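Local coordinates for protein xyloglucan-specific endo-beta-1,4-glucanase BoGH9A (Bacteroides ovatus, PDB 6DHT) that cleaves the beta-1,4-linked glucan backbone of xyloglucans at internal positions, releasing xyloglucan oligosaccharides at the surface of a gut bacterium, at residues F43-A48 with E52-G57; I145-A150 with R154-I159; E341-A346 with F384-P389; A426-D431 with W437-E442. One frame throughout, in Å; residues are numbered along the deposited sequence.

Contact 1: F43-A48 with E52-G57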
loop_
_atom_site.group_PDB
_atom_site.type_symbol
_atom_site.label_atom_id
_atom_site.label_comp_id
_atom_site.label_asym_id
_atom_site.label_seq_id
_atom_site.Cartn_x
_atom_site.Cartn_y
_atom_site.Cartn_z
ATOM N N PHE A 43 -16.820 22.029 23.570
ATOM C CA PHE A 43 -17.521 21.595 22.365
ATOM C C PHE A 43 -18.761 20.807 22.711
ATOM O O PHE A 43 -18.898 20.309 23.834
ATOM C CB PHE A 43 -16.602 20.771 21.437
ATOM C CG PHE A 43 -16.337 19.364 21.911
ATOM C CD1 PHE A 43 -15.332 19.100 22.828
ATOM C CD2 PHE A 43 -17.093 18.312 21.427
ATOM C CE1 PHE A 43 -15.093 17.800 23.263
ATOM C CE2 PHE A 43 -16.851 17.012 21.845
ATOM C CZ PHE A 43 -15.856 16.762 22.764
ATOM N N VAL A 44 -19.666 20.701 21.741
ATOM C CA VAL A 44 -20.938 20.007 21.926
ATOM C C VAL A 44 -21.226 19.122 20.711
ATOM O O VAL A 44 -20.962 19.507 19.576
ATOM C CB VAL A 44 -22.107 21.010 22.128
ATOM C CG1 VAL A 44 -23.404 20.287 22.373
ATOM C CG2 VAL A 44 -21.798 21.937 23.285
ATOM N N ILE A 45 -21.757 17.933 20.973
ATOM C CA ILE A 45 -22.261 17.077 19.915
ATOM C C ILE A 45 -23.787 17.087 19.953
ATOM O O ILE A 45 -24.387 16.874 21.014
ATOM C CB ILE A 45 -21.765 15.620 20.097
ATOM C CG1 ILE A 45 -20.227 15.583 20.238
ATOM C CG2 ILE A 45 -22.277 14.724 18.970
ATOM C CD1 ILE A 45 -19.458 16.104 19.063
ATOM N N TRP A 46 -24.395 17.339 18.792
ATOM C CA TRP A 46 -25.848 17.293 18.621
ATOM C C TRP A 46 -26.285 16.200 17.660
ATOM O O TRP A 46 -25.613 15.948 16.667
ATOM C CB TRP A 46 -26.326 18.622 18.030
ATOM C CG TRP A 46 -26.007 19.808 18.861
ATOM C CD1 TRP A 46 -24.930 20.627 18.742
ATOM C CD2 TRP A 46 -26.780 20.309 19.954
ATOM N NE1 TRP A 46 -24.985 21.618 19.697
ATOM C CE2 TRP A 46 -26.107 21.433 20.459
ATOM C CE3 TRP A 46 -27.962 19.898 20.567
ATOM C CZ2 TRP A 46 -26.587 22.168 21.543
ATOM C CZ3 TRP A 46 -28.439 20.630 21.640
ATOM C CH2 TRP A 46 -27.749 21.748 22.117
ATOM N N ASP A 47 -27.413 15.564 17.934
ATOM C CA ASP A 47 -28.022 14.648 16.980
ATOM C C ASP A 47 -28.544 15.501 15.825
ATOM O O ASP A 47 -29.344 16.417 16.035
ATOM C CB ASP A 47 -29.144 13.851 17.662
ATOM C CG ASP A 47 -29.798 12.821 16.746
ATOM O OD1 ASP A 47 -30.135 13.152 15.595
ATOM O OD2 ASP A 47 -29.997 11.661 17.187
ATOM N N ALA A 48 -28.087 15.229 14.608
ATOM C CA ALA A 48 -28.367 16.118 13.484
ATOM C C ALA A 48 -29.837 16.096 13.089
ATOM O O ALA A 48 -30.346 17.058 12.512
ATOM C CB ALA A 48 -27.491 15.754 12.282
ATOM N N GLU A 52 -31.283 16.841 19.435
ATOM C CA GLU A 52 -30.975 16.569 20.834
ATOM C C GLU A 52 -29.510 16.774 21.146
ATOM O O GLU A 52 -28.638 16.411 20.351
ATOM C CB GLU A 52 -31.331 15.131 21.203
ATOM C CG GLU A 52 -32.780 14.897 21.564
ATOM C CD GLU A 52 -32.959 13.635 22.383
ATOM O OE1 GLU A 52 -32.347 13.535 23.469
ATOM O OE2 GLU A 52 -33.707 12.743 21.939
ATOM N N GLN A 53 -29.233 17.343 22.309
ATOM C CA GLN A 53 -27.875 17.395 22.816
ATOM C C GLN A 53 -27.455 15.987 23.227
ATOM O O GLN A 53 -28.204 15.275 23.914
ATOM C CB GLN A 53 -27.770 18.333 24.010
ATOM C CG GLN A 53 -26.355 18.669 24.351
ATOM C CD GLN A 53 -26.236 19.346 25.685
ATOM O OE1 GLN A 53 -26.142 18.685 26.719
ATOM N NE2 GLN A 53 -26.219 20.668 25.672
ATOM N N VAL A 54 -26.260 15.582 22.799
ATOM C CA VAL A 54 -25.817 14.201 22.965
ATOM C C VAL A 54 -24.579 14.109 23.864
ATOM O O VAL A 54 -24.387 13.114 24.571
ATOM C CB VAL A 54 -25.572 13.565 21.567
ATOM C CG1 VAL A 54 -24.720 12.329 21.662
ATOM C CG2 VAL A 54 -26.905 13.227 20.919
ATOM N N PHE A 55 -23.751 15.144 23.835
ATOM C CA PHE A 55 -22.488 15.161 24.562
ATOM C C PHE A 55 -21.947 16.585 24.670
ATOM O O PHE A 55 -22.063 17.373 23.741
ATOM C CB PHE A 55 -21.450 14.286 23.825
ATOM C CG PHE A 55 -20.150 14.116 24.575
ATOM C CD1 PHE A 55 -19.980 13.061 25.454
ATOM C CD2 PHE A 55 -19.100 14.988 24.387
ATOM C CE1 PHE A 55 -18.793 12.901 26.143
ATOM C CE2 PHE A 55 -17.914 14.828 25.088
ATOM C CZ PHE A 55 -17.765 13.778 25.952
ATOM N N VAL A 56 -21.352 16.895 25.817
ATOM C CA VAL A 56 -20.666 18.155 26.020
ATOM C C VAL A 56 -19.292 17.866 26.597
ATOM O O VAL A 56 -19.167 17.131 27.572
ATOM C CB VAL A 56 -21.439 19.097 27.004
ATOM C CG1 VAL A 56 -20.662 20.375 27.220
ATOM C CG2 VAL A 56 -22.829 19.396 26.457
ATOM N N GLY A 57 -18.275 18.448 25.987
ATOM C CA GLY A 57 -16.905 18.295 26.436
ATOM C C GLY A 57 -16.263 19.598 26.878
ATOM O O GLY A 57 -16.327 20.608 26.180
#
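The carbonyl oxygen of Ile45 serves two successive amides of the opposing strand: Val54 N lies 2.9 Å from Ile45 O, and Phe55 N adds a weak bond to the same atom. This shared acceptor marks a classic beta bulge, in which Val54 and Phe55 together face Ile45 and the antiparallel register slips by one residue. The ladder is regular on both sides of it. Ile45 N reaches Phe55 O at 2.8 Å, Asp47 N reaches Glu52 O at 2.8 Å, and Phe43 and Gly57 form a hydrogen-bonded pair through both their backbone groups.

Gly57 suits its place because the Phe43 ring lies over it, with Gly57 N above the ring centre, where a side chain would collide. Phe43 CG stands between its own N and carbonyl carbon (chi1 75°), which turns the ring across the partner strand until Phe43 CZ meets Phe55 CE2 at 3.7 Å. On the other side of the sheet the Trp46 indole packs one face against Val44 CG1 and Gln53 CG; the aliphatic part of Gln53 thus makes a CH-pi contact, 4.2 Å from Gln53 CG to the Trp46 six-membered ring centre.

Together the segments form a hairpin in the N-terminal Ig-like domain. Strand 53-58 is the sheet's edge, while strand 42-47 also bonds to strand 84-90, whose Leu88 and Val90 side chains touch Ile45 and Phe43.

Contact 2: I145-A150 with R154-I159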
loop_
_atom_site.group_PDB
_atom_site.type_symbol
_atom_site.label_atom_id
_atom_site.label_comp_id
_atom_site.label_asym_id
_atom_site.label_seq_id
_atom_site.Cartn_x
_atom_site.Cartn_y
_atom_site.Cartn_z
ATOM N N ILE A 145 14.093 -6.903 -26.010
ATOM C CA ILE A 145 15.187 -7.180 -25.097
ATOM C C ILE A 145 16.207 -6.061 -25.248
ATOM O O ILE A 145 16.880 -5.952 -26.276
ATOM C CB ILE A 145 15.863 -8.542 -25.400
ATOM C CG1 ILE A 145 14.870 -9.701 -25.253
ATOM C CG2 ILE A 145 17.079 -8.748 -24.509
ATOM C CD1 ILE A 145 14.372 -9.975 -23.820
ATOM N N HIS A 146 16.298 -5.205 -24.242
ATOM C CA HIS A 146 17.331 -4.190 -24.148
ATOM C C HIS A 146 18.705 -4.864 -24.126
ATOM O O HIS A 146 18.814 -6.013 -23.717
ATOM C CB HIS A 146 17.112 -3.403 -22.867
ATOM C CG HIS A 146 17.906 -2.142 -22.767
ATOM N ND1 HIS A 146 19.051 -2.046 -22.007
ATOM C CD2 HIS A 146 17.702 -0.913 -23.294
ATOM C CE1 HIS A 146 19.518 -0.814 -22.070
ATOM N NE2 HIS A 146 18.712 -0.102 -22.840
ATOM N N PRO A 147 19.753 -4.167 -24.599
ATOM C CA PRO A 147 21.077 -4.792 -24.523
ATOM C C PRO A 147 21.466 -5.236 -23.107
ATOM O O PRO A 147 22.151 -6.246 -22.968
ATOM C CB PRO A 147 22.002 -3.681 -25.024
ATOM C CG PRO A 147 21.170 -2.938 -26.005
ATOM C CD PRO A 147 19.774 -2.942 -25.422
ATOM N N SER A 148 21.015 -4.516 -22.082
ATOM C CA SER A 148 21.336 -4.883 -20.703
ATOM C C SER A 148 20.686 -6.209 -20.283
ATOM O O SER A 148 21.102 -6.827 -19.299
ATOM C CB SER A 148 20.879 -3.794 -19.747
ATOM O OG SER A 148 19.477 -3.622 -19.841
ATOM N N ALA A 149 19.680 -6.647 -21.033
ATOM C CA ALA A 149 18.926 -7.846 -20.694
ATOM C C ALA A 149 19.248 -9.047 -21.579
ATOM O O ALA A 149 18.677 -10.119 -21.385
ATOM C CB ALA A 149 17.418 -7.546 -20.749
ATOM N N ALA A 150 20.162 -8.876 -22.534
ATOM C CA ALA A 150 20.438 -9.923 -23.517
ATOM C C ALA A 150 20.920 -11.229 -22.902
ATOM O O ALA A 150 21.654 -11.232 -21.915
ATOM C CB ALA A 150 21.463 -9.432 -24.523
ATOM N N ARG A 154 18.450 -14.914 -26.474
ATOM C CA ARG A 154 17.715 -13.653 -26.588
ATOM C C ARG A 154 18.681 -12.491 -26.742
ATOM O O ARG A 154 18.970 -11.779 -25.786
ATOM C CB ARG A 154 16.823 -13.415 -25.360
ATOM C CG ARG A 154 15.628 -14.332 -25.290
ATOM C CD ARG A 154 14.769 -14.079 -24.051
ATOM N NE ARG A 154 13.504 -14.794 -24.167
ATOM C CZ ARG A 154 12.489 -14.675 -23.319
ATOM N NH1 ARG A 154 12.586 -13.860 -22.278
ATOM N NH2 ARG A 154 11.382 -15.369 -23.527
ATOM N N PRO A 155 19.210 -12.302 -27.961
ATOM C CA PRO A 155 20.100 -11.165 -28.192
ATOM C C PRO A 155 19.347 -9.841 -28.157
ATOM O O PRO A 155 18.139 -9.828 -28.387
ATOM C CB PRO A 155 20.661 -11.434 -29.596
ATOM C CG PRO A 155 19.669 -12.364 -30.240
ATOM C CD PRO A 155 19.103 -13.189 -29.131
ATOM N N ALA A 156 20.060 -8.757 -27.867
ATOM C CA ALA A 156 19.496 -7.419 -27.907
ATOM C C ALA A 156 18.636 -7.241 -29.149
ATOM O O ALA A 156 19.055 -7.580 -30.260
ATOM C CB ALA A 156 20.593 -6.400 -27.883
ATOM N N GLY A 157 17.417 -6.750 -28.952
ATOM C CA GLY A 157 16.504 -6.519 -30.050
ATOM C C GLY A 157 15.499 -7.622 -30.282
ATOM O O GLY A 157 14.560 -7.447 -31.058
ATOM N N THR A 158 15.693 -8.769 -29.639
ATOM C CA THR A 158 14.699 -9.837 -29.693
ATOM C C THR A 158 13.376 -9.283 -29.189
ATOM O O THR A 158 13.354 -8.509 -28.234
ATOM C CB THR A 158 15.086 -11.033 -28.808
ATOM O OG1 THR A 158 16.331 -11.587 -29.255
ATOM C CG2 THR A 158 14.019 -12.110 -28.861
ATOM N N ILE A 159 12.288 -9.677 -29.842
ATOM C CA ILE A 159 10.956 -9.203 -29.495
ATOM C C ILE A 159 10.239 -10.259 -28.671
ATOM O O ILE A 159 10.175 -11.433 -29.052
ATOM C CB ILE A 159 10.127 -8.919 -30.743
ATOM C CG1 ILE A 159 10.777 -7.792 -31.549
ATOM C CG2 ILE A 159 8.693 -8.532 -30.371
ATOM C CD1 ILE A 159 10.303 -7.711 -32.977
#
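Two backbone hydrogen bonds clip Ile145 to the returning chain: Ile145 N to Thr158 O, and Gly157 N to Ile145 O, both 2.8 Å and close to straight. They tie both polar groups of Ile145 to two successive residues, Gly157 and Thr158, at the end of a tight turn. Ala156 CA also approaches Ile145 O in a CA-H...O contact, and at the open end of the loop Ala150 CA approaches Arg154 O in another.

The bonds within the turn fix its shape. Residues 155-158 make a type II beta turn, in which Thr158 N closes on Pro155 O at 2.9 Å. Thr158 OG1 donates to Pro155 O as well, at 2.7 Å, so this oxygen is gripped by amide and hydroxyl at once. Ala156 and Gly157 are the central residues, and Gly157, at phi 97°, takes the third position, which side chains tolerate poorly.

Apolar contacts fill the space between the arms. Ile145 CG1 lies alongside Thr158 CB at 3.8 Å, and the Ile145 side chain crosses that of Arg154 at about a right angle, with Ile145 CD1 4.1 Å from Arg154 CD. Farther out, small groups allow close approach: Ala156 CB sits 4.0 Å from Pro147 CG, and the Ala150 methyl packs on the turn's backbone at Ala156 N.

The whole loop joins strand 143-145 to strand 159-160, the edge of a small mixed sheet. Its 3-10 turn at 147-149 lies against helix 317-321 through Ser148, while Arg154 NH1 is hydrogen-bonded to Tyr237 OH.

Contact 3: E341-A346 with F384-P389. With CA (calcium ion), chain C.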
loop_
_atom_site.group_PDB
_atom_site.type_symbol
_atom_site.label_atom_id
_atom_site.label_comp_id
_atom_site.label_asym_id
_atom_site.label_seq_id
_atom_site.Cartn_x
_atom_site.Cartn_y
_atom_site.Cartn_z
ATOM N N GLU A 341 15.197 -9.440 1.064
ATOM C CA GLU A 341 14.508 -10.128 -0.014
ATOM C C GLU A 341 14.845 -11.636 0.044
ATOM O O GLU A 341 13.989 -12.477 -0.198
ATOM C CB GLU A 341 14.868 -9.512 -1.381
ATOM C CG GLU A 341 14.265 -8.108 -1.646
ATOM C CD GLU A 341 15.034 -6.963 -1.012
ATOM O OE1 GLU A 341 16.102 -7.195 -0.401
ATOM O OE2 GLU A 341 14.568 -5.801 -1.111
ATOM N N PHE A 342 16.099 -11.973 0.348
ATOM C CA PHE A 342 16.451 -13.375 0.563
ATOM C C PHE A 342 15.628 -13.948 1.730
ATOM O O PHE A 342 15.075 -15.043 1.632
ATOM C CB PHE A 342 17.962 -13.530 0.827
ATOM C CG PHE A 342 18.797 -13.710 -0.425
ATOM C CD1 PHE A 342 18.691 -14.863 -1.171
ATOM C CD2 PHE A 342 19.667 -12.727 -0.832
ATOM C CE1 PHE A 342 19.449 -15.047 -2.308
ATOM C CE2 PHE A 342 20.443 -12.906 -1.978
ATOM C CZ PHE A 342 20.316 -14.074 -2.712
ATOM N N PHE A 343 15.487 -13.168 2.803
ATOM C CA PHE A 343 14.725 -13.642 3.965
ATOM C C PHE A 343 13.274 -13.890 3.615
ATOM O O PHE A 343 12.699 -14.932 3.943
ATOM C CB PHE A 343 14.809 -12.651 5.113
ATOM C CG PHE A 343 13.957 -13.018 6.286
ATOM C CD1 PHE A 343 14.322 -14.077 7.086
ATOM C CD2 PHE A 343 12.810 -12.302 6.608
ATOM C CE1 PHE A 343 13.569 -14.430 8.173
ATOM C CE2 PHE A 343 12.054 -12.656 7.697
ATOM C CZ PHE A 343 12.431 -13.721 8.487
ATOM N N TRP A 344 12.666 -12.920 2.942
ATOM C CA TRP A 344 11.256 -13.053 2.576
ATOM C C TRP A 344 11.051 -14.227 1.605
ATOM O O TRP A 344 10.198 -15.099 1.830
ATOM C CB TRP A 344 10.699 -11.715 2.029
ATOM C CG TRP A 344 9.285 -11.819 1.573
ATOM C CD1 TRP A 344 8.301 -12.581 2.119
ATOM C CD2 TRP A 344 8.706 -11.180 0.426
ATOM N NE1 TRP A 344 7.136 -12.467 1.390
ATOM C CE2 TRP A 344 7.352 -11.589 0.361
ATOM C CE3 TRP A 344 9.185 -10.278 -0.528
ATOM C CZ2 TRP A 344 6.489 -11.164 -0.647
ATOM C CZ3 TRP A 344 8.313 -9.846 -1.530
ATOM C CH2 TRP A 344 6.980 -10.291 -1.570
ATOM N N ALA A 345 11.861 -14.289 0.552
ATOM C CA ALA A 345 11.751 -15.389 -0.391
ATOM C C ALA A 345 11.987 -16.776 0.216
ATOM O O ALA A 345 11.231 -17.685 -0.036
ATOM C CB ALA A 345 12.707 -15.185 -1.575
ATOM N N ALA A 346 13.049 -16.908 1.007
ATOM C CA ALA A 346 13.351 -18.207 1.607
ATOM C C ALA A 346 12.216 -18.592 2.543
ATOM O O ALA A 346 11.821 -19.759 2.582
ATOM C CB ALA A 346 14.667 -18.143 2.335
ATOM N N PHE A 384 5.745 -11.472 8.800
ATOM C CA PHE A 384 4.318 -11.726 8.838
ATOM C C PHE A 384 4.020 -13.199 8.526
ATOM O O PHE A 384 3.118 -13.804 9.121
ATOM C CB PHE A 384 3.533 -10.835 7.847
ATOM C CG PHE A 384 3.630 -9.334 8.078
ATOM C CD1 PHE A 384 3.952 -8.775 9.298
ATOM C CD2 PHE A 384 3.422 -8.483 7.001
ATOM C CE1 PHE A 384 4.029 -7.392 9.428
ATOM C CE2 PHE A 384 3.481 -7.114 7.141
ATOM C CZ PHE A 384 3.787 -6.576 8.349
ATOM N N ALA A 385 4.791 -13.765 7.599
ATOM C CA ALA A 385 4.620 -15.165 7.222
ATOM C C ALA A 385 4.915 -16.096 8.406
ATOM O O ALA A 385 4.125 -16.972 8.720
ATOM C CB ALA A 385 5.505 -15.488 6.051
ATOM N N TRP A 386 6.031 -15.861 9.090
ATOM C CA TRP A 386 6.364 -16.631 10.296
ATOM C C TRP A 386 5.333 -16.501 11.425
ATOM O O TRP A 386 5.155 -17.440 12.204
ATOM C CB TRP A 386 7.753 -16.219 10.807
ATOM C CG TRP A 386 8.856 -16.852 10.016
ATOM C CD1 TRP A 386 9.534 -16.313 8.988
ATOM C CD2 TRP A 386 9.406 -18.161 10.221
ATOM N NE1 TRP A 386 10.463 -17.208 8.497
ATOM C CE2 TRP A 386 10.413 -18.342 9.267
ATOM C CE3 TRP A 386 9.136 -19.197 11.131
ATOM C CZ2 TRP A 386 11.140 -19.529 9.172
ATOM C CZ3 TRP A 386 9.869 -20.361 11.046
ATOM C CH2 TRP A 386 10.859 -20.520 10.077
ATOM N N LEU A 387 4.651 -15.357 11.514
ATOM C CA LEU A 387 3.706 -15.093 12.602
ATOM C C LEU A 387 2.282 -15.544 12.280
ATOM O O LEU A 387 1.393 -15.431 13.116
ATOM C CB LEU A 387 3.685 -13.602 12.936
ATOM C CG LEU A 387 4.969 -13.014 13.501
ATOM C CD1 LEU A 387 4.764 -11.521 13.687
ATOM C CD2 LEU A 387 5.407 -13.658 14.794
ATOM N N GLN A 388 2.062 -16.074 11.086
ATOM C CA GLN A 388 0.733 -16.499 10.657
ATOM C C GLN A 388 0.161 -17.609 11.537
ATOM O O GLN A 388 0.820 -18.624 11.762
ATOM C CB GLN A 388 0.809 -17.000 9.215
ATOM C CG GLN A 388 -0.351 -16.578 8.357
ATOM C CD GLN A 388 -0.093 -16.836 6.885
ATOM O OE1 GLN A 388 0.691 -16.124 6.227
ATOM N NE2 GLN A 388 -0.744 -17.861 6.357
ATOM N N PRO A 389 -1.083 -17.438 12.007
ATOM C CA PRO A 389 -1.704 -18.478 12.841
ATOM C C PRO A 389 -2.161 -19.705 12.060
ATOM O O PRO A 389 -2.139 -19.724 10.823
ATOM C CB PRO A 389 -2.900 -17.754 13.464
ATOM C CG PRO A 389 -3.227 -16.668 12.515
ATOM C CD PRO A 389 -1.934 -16.241 11.892
HETATM CA CA CA C . 16.305 -4.833 0.408
HETATM O O HOH W 1 17.429 -2.922 1.485
#
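Phe343 and Trp386 meet across two helices whose backbones stay well apart here, the CA atoms of Phe343 and Trp386 lying 10.9 Å from each other, so long aromatic side chains have to bridge the gap. Phe343 CZ comes to 3.9 Å from Trp386 CD1. The phenyl ring and the five-membered ring of the indole are nearly parallel, at 16°, but slid so far that they barely overlap. Phe343 reaches its partner because CG is anti to the backbone N (chi1 175°), which swings the ring out toward helix 379-386. The indole is fixed from its polar side as well: Trp386 NE1 is hydrogen-bonded to Ser347 OG, one turn beyond Phe343. Serine suits that place because its hydroxyl is also hydrogen-bonded to Phe343 O, linking the indole to the Phe343 backbone.

Two residues before Phe343, Glu341 grips a calcium ion with both carboxylate oxygens, OE1 and OE2 each 2.5 Å from the metal. Its chain bends at chi2 to do so, and a water, Asp335, His337, Asp340 and Gly376 help complete the shell.

The aromatic contact is buried. Helix 395-416 packs against both rings, through Phe400 on Phe343 and Leu404 on Trp386, while helices 265-281 and 292-309 lie against other residues of 341-346.

Contact 4: A426-D431 with W437-E442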
loop_
_atom_site.group_PDB
_atom_site.type_symbol
_atom_site.label_atom_id
_atom_site.label_comp_id
_atom_site.label_asym_id
_atom_site.label_seq_id
_atom_site.Cartn_x
_atom_site.Cartn_y
_atom_site.Cartn_z
ATOM N N ALA A 426 -2.144 10.820 17.503
ATOM C CA ALA A 426 -1.759 9.611 16.743
ATOM C C ALA A 426 -0.278 9.369 16.864
ATOM O O ALA A 426 0.500 10.283 17.042
ATOM C CB ALA A 426 -2.122 9.726 15.258
ATOM N N PRO A 427 0.143 8.098 16.715
ATOM C CA PRO A 427 1.583 7.860 16.755
ATOM C C PRO A 427 2.345 8.570 15.646
ATOM O O PRO A 427 3.476 9.017 15.835
ATOM C CB PRO A 427 1.693 6.343 16.576
ATOM C CG PRO A 427 0.396 5.787 16.871
ATOM C CD PRO A 427 -0.643 6.852 16.729
ATOM N N TYR A 428 1.722 8.648 14.476
ATOM C CA TYR A 428 2.309 9.303 13.324
ATOM C C TYR A 428 1.983 10.803 13.296
ATOM O O TYR A 428 0.849 11.196 13.542
ATOM C CB TYR A 428 1.779 8.653 12.038
ATOM C CG TYR A 428 2.276 9.377 10.808
ATOM C CD1 TYR A 428 3.525 9.106 10.263
ATOM C CD2 TYR A 428 1.534 10.390 10.213
ATOM C CE1 TYR A 428 3.996 9.779 9.158
ATOM C CE2 TYR A 428 2.003 11.070 9.109
ATOM C CZ TYR A 428 3.244 10.781 8.591
ATOM O OH TYR A 428 3.727 11.444 7.477
ATOM N N GLY A 429 2.989 11.621 12.998
ATOM C CA GLY A 429 2.760 12.999 12.589
ATOM C C GLY A 429 3.310 14.063 13.506
ATOM O O GLY A 429 3.034 15.225 13.271
ATOM N N ASN A 430 4.076 13.679 14.523
ATOM C CA ASN A 430 4.619 14.659 15.466
ATOM C C ASN A 430 6.142 14.704 15.516
ATOM O O ASN A 430 6.727 15.272 16.452
ATOM C CB ASN A 430 4.065 14.440 16.866
ATOM C CG ASN A 430 4.068 15.717 17.700
ATOM O OD1 ASN A 430 3.807 16.811 17.194
ATOM N ND2 ASN A 430 4.379 15.577 18.972
ATOM N N ASP A 431 6.776 14.132 14.501
ATOM C CA ASP A 431 8.221 14.215 14.330
ATOM C C ASP A 431 8.483 14.712 12.919
ATOM O O ASP A 431 7.882 14.216 11.970
ATOM C CB ASP A 431 8.848 12.833 14.528
ATOM C CG ASP A 431 10.374 12.871 14.593
ATOM O OD1 ASP A 431 11.025 13.421 13.686
ATOM O OD2 ASP A 431 10.926 12.337 15.576
ATOM N N TRP A 437 8.959 11.727 0.870
ATOM C CA TRP A 437 8.255 11.244 -0.312
ATOM C C TRP A 437 7.518 9.975 0.000
ATOM O O TRP A 437 8.129 8.961 0.318
ATOM C CB TRP A 437 9.234 10.979 -1.449
ATOM C CG TRP A 437 8.634 10.778 -2.803
ATOM C CD1 TRP A 437 7.841 11.666 -3.506
ATOM C CD2 TRP A 437 8.840 9.662 -3.665
ATOM N NE1 TRP A 437 7.534 11.147 -4.731
ATOM C CE2 TRP A 437 8.134 9.921 -4.863
ATOM C CE3 TRP A 437 9.522 8.445 -3.532
ATOM C CZ2 TRP A 437 8.113 9.025 -5.921
ATOM C CZ3 TRP A 437 9.501 7.556 -4.592
ATOM C CH2 TRP A 437 8.803 7.848 -5.770
ATOM N N GLY A 438 6.197 10.031 -0.069
ATOM C CA GLY A 438 5.403 8.822 0.110
ATOM C C GLY A 438 5.138 8.495 1.560
ATOM O O GLY A 438 4.669 7.398 1.879
ATOM N N CYS A 439 5.407 9.433 2.463
ATOM C CA CYS A 439 5.346 9.129 3.893
ATOM C C CYS A 439 3.994 8.648 4.383
ATOM O O CYS A 439 3.923 7.916 5.358
ATOM C CB CYS A 439 5.752 10.340 4.729
ATOM S SG CYS A 439 4.734 11.836 4.485
ATOM N N LEU A 440 2.905 9.057 3.751
ATOM C CA LEU A 440 1.594 8.681 4.286
ATOM C C LEU A 440 1.395 7.183 4.169
ATOM O O LEU A 440 0.764 6.585 5.039
ATOM C CB LEU A 440 0.462 9.414 3.597
ATOM C CG LEU A 440 0.485 10.934 3.817
ATOM C CD1 LEU A 440 -0.706 11.536 3.089
ATOM C CD2 LEU A 440 0.451 11.346 5.271
ATOM N N ALA A 441 1.945 6.586 3.116
ATOM C CA ALA A 441 1.891 5.129 2.975
ATOM C C ALA A 441 3.053 4.480 3.717
ATOM O O ALA A 441 2.849 3.549 4.519
ATOM C CB ALA A 441 1.926 4.733 1.521
ATOM N N GLU A 442 4.271 4.915 3.409
ATOM C CA GLU A 442 5.490 4.253 3.888
ATOM C C GLU A 442 5.634 4.268 5.380
ATOM O O GLU A 442 6.159 3.310 5.965
ATOM C CB GLU A 442 6.748 4.903 3.315
ATOM C CG GLU A 442 8.019 4.044 3.522
ATOM C CD GLU A 442 9.329 4.675 3.000
ATOM O OE1 GLU A 442 9.405 5.074 1.822
ATOM O OE2 GLU A 442 10.309 4.750 3.774
#
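Tyr428 packs against Cys439 and Leu440 in a small, buried side-chain contact that joins the loop leading into a helix to that helix's first turn. Both belong to the helical catalytic domain of family 9 glycosidases, which as a family form an (alpha/alpha)6 barrel; the loop connects helix 395-416 with helix 439-458. Leu440 is about 11 Å, between side chains, from Asp539 and Glu548, two of the predicted active-site residues, Glu548 being the probable proton donor.

Tyrosine suits the position because it has length, a flat apolar ring and a polar end. Its CG is anti to the backbone N (chi1 175°), and the side chain therefore extends toward the helix start. There its hydroxyl has a definite partner outside both segments, the backbone oxygen of Asp434, so the buried polar end is satisfied. The Tyr473 ring meets Tyr428 edge-to-face, and Asn470 OD1 takes the Tyr428 amide, so helix 461-474 also contacts the loop at Tyr428.

Glycines shape both backbones. Gly429 and Gly438 have positive phi, where a side chain would press on the preceding carbonyl. Gly438 is also the N-cap, and Gly438 O accepts from Glu442 N at 2.9 Å.

Leucine adds apolar bulk beside the ring. The Leu440 side chain crosses that of Tyr428 at about a right angle, with Leu440 CD2 4.1 Å from Tyr428 CE2. Cysteine is small enough to fit beside the phenol oxygen: its sulfur stands between the backbone N and carbonyl carbon (chi1 59°), and Tyr428 OH to Cys439 SG measures 3.2 Å.

In the fold
From the N terminus the four contacts follow in series, none nested in or crossing another. Contact 1 closes the hairpin of the N-terminal Ig-like domain, and all the others lie in the catalytic domain. Contact 2 closes a short loop at the far side of the molecule, its centre about 68 Å from that of contact 1, on a small mixed sheet. Contact 3 spans the longest piece of chain, 37 intervening residues rich in helix, and joins two helices beside a calcium site. Contact 4 then closes the loop before helix 439-458. The centres of contact 1 and contact 4 are about 31 Å apart; the nearest atoms of contact 3 and contact 4 are about 10 Å apart.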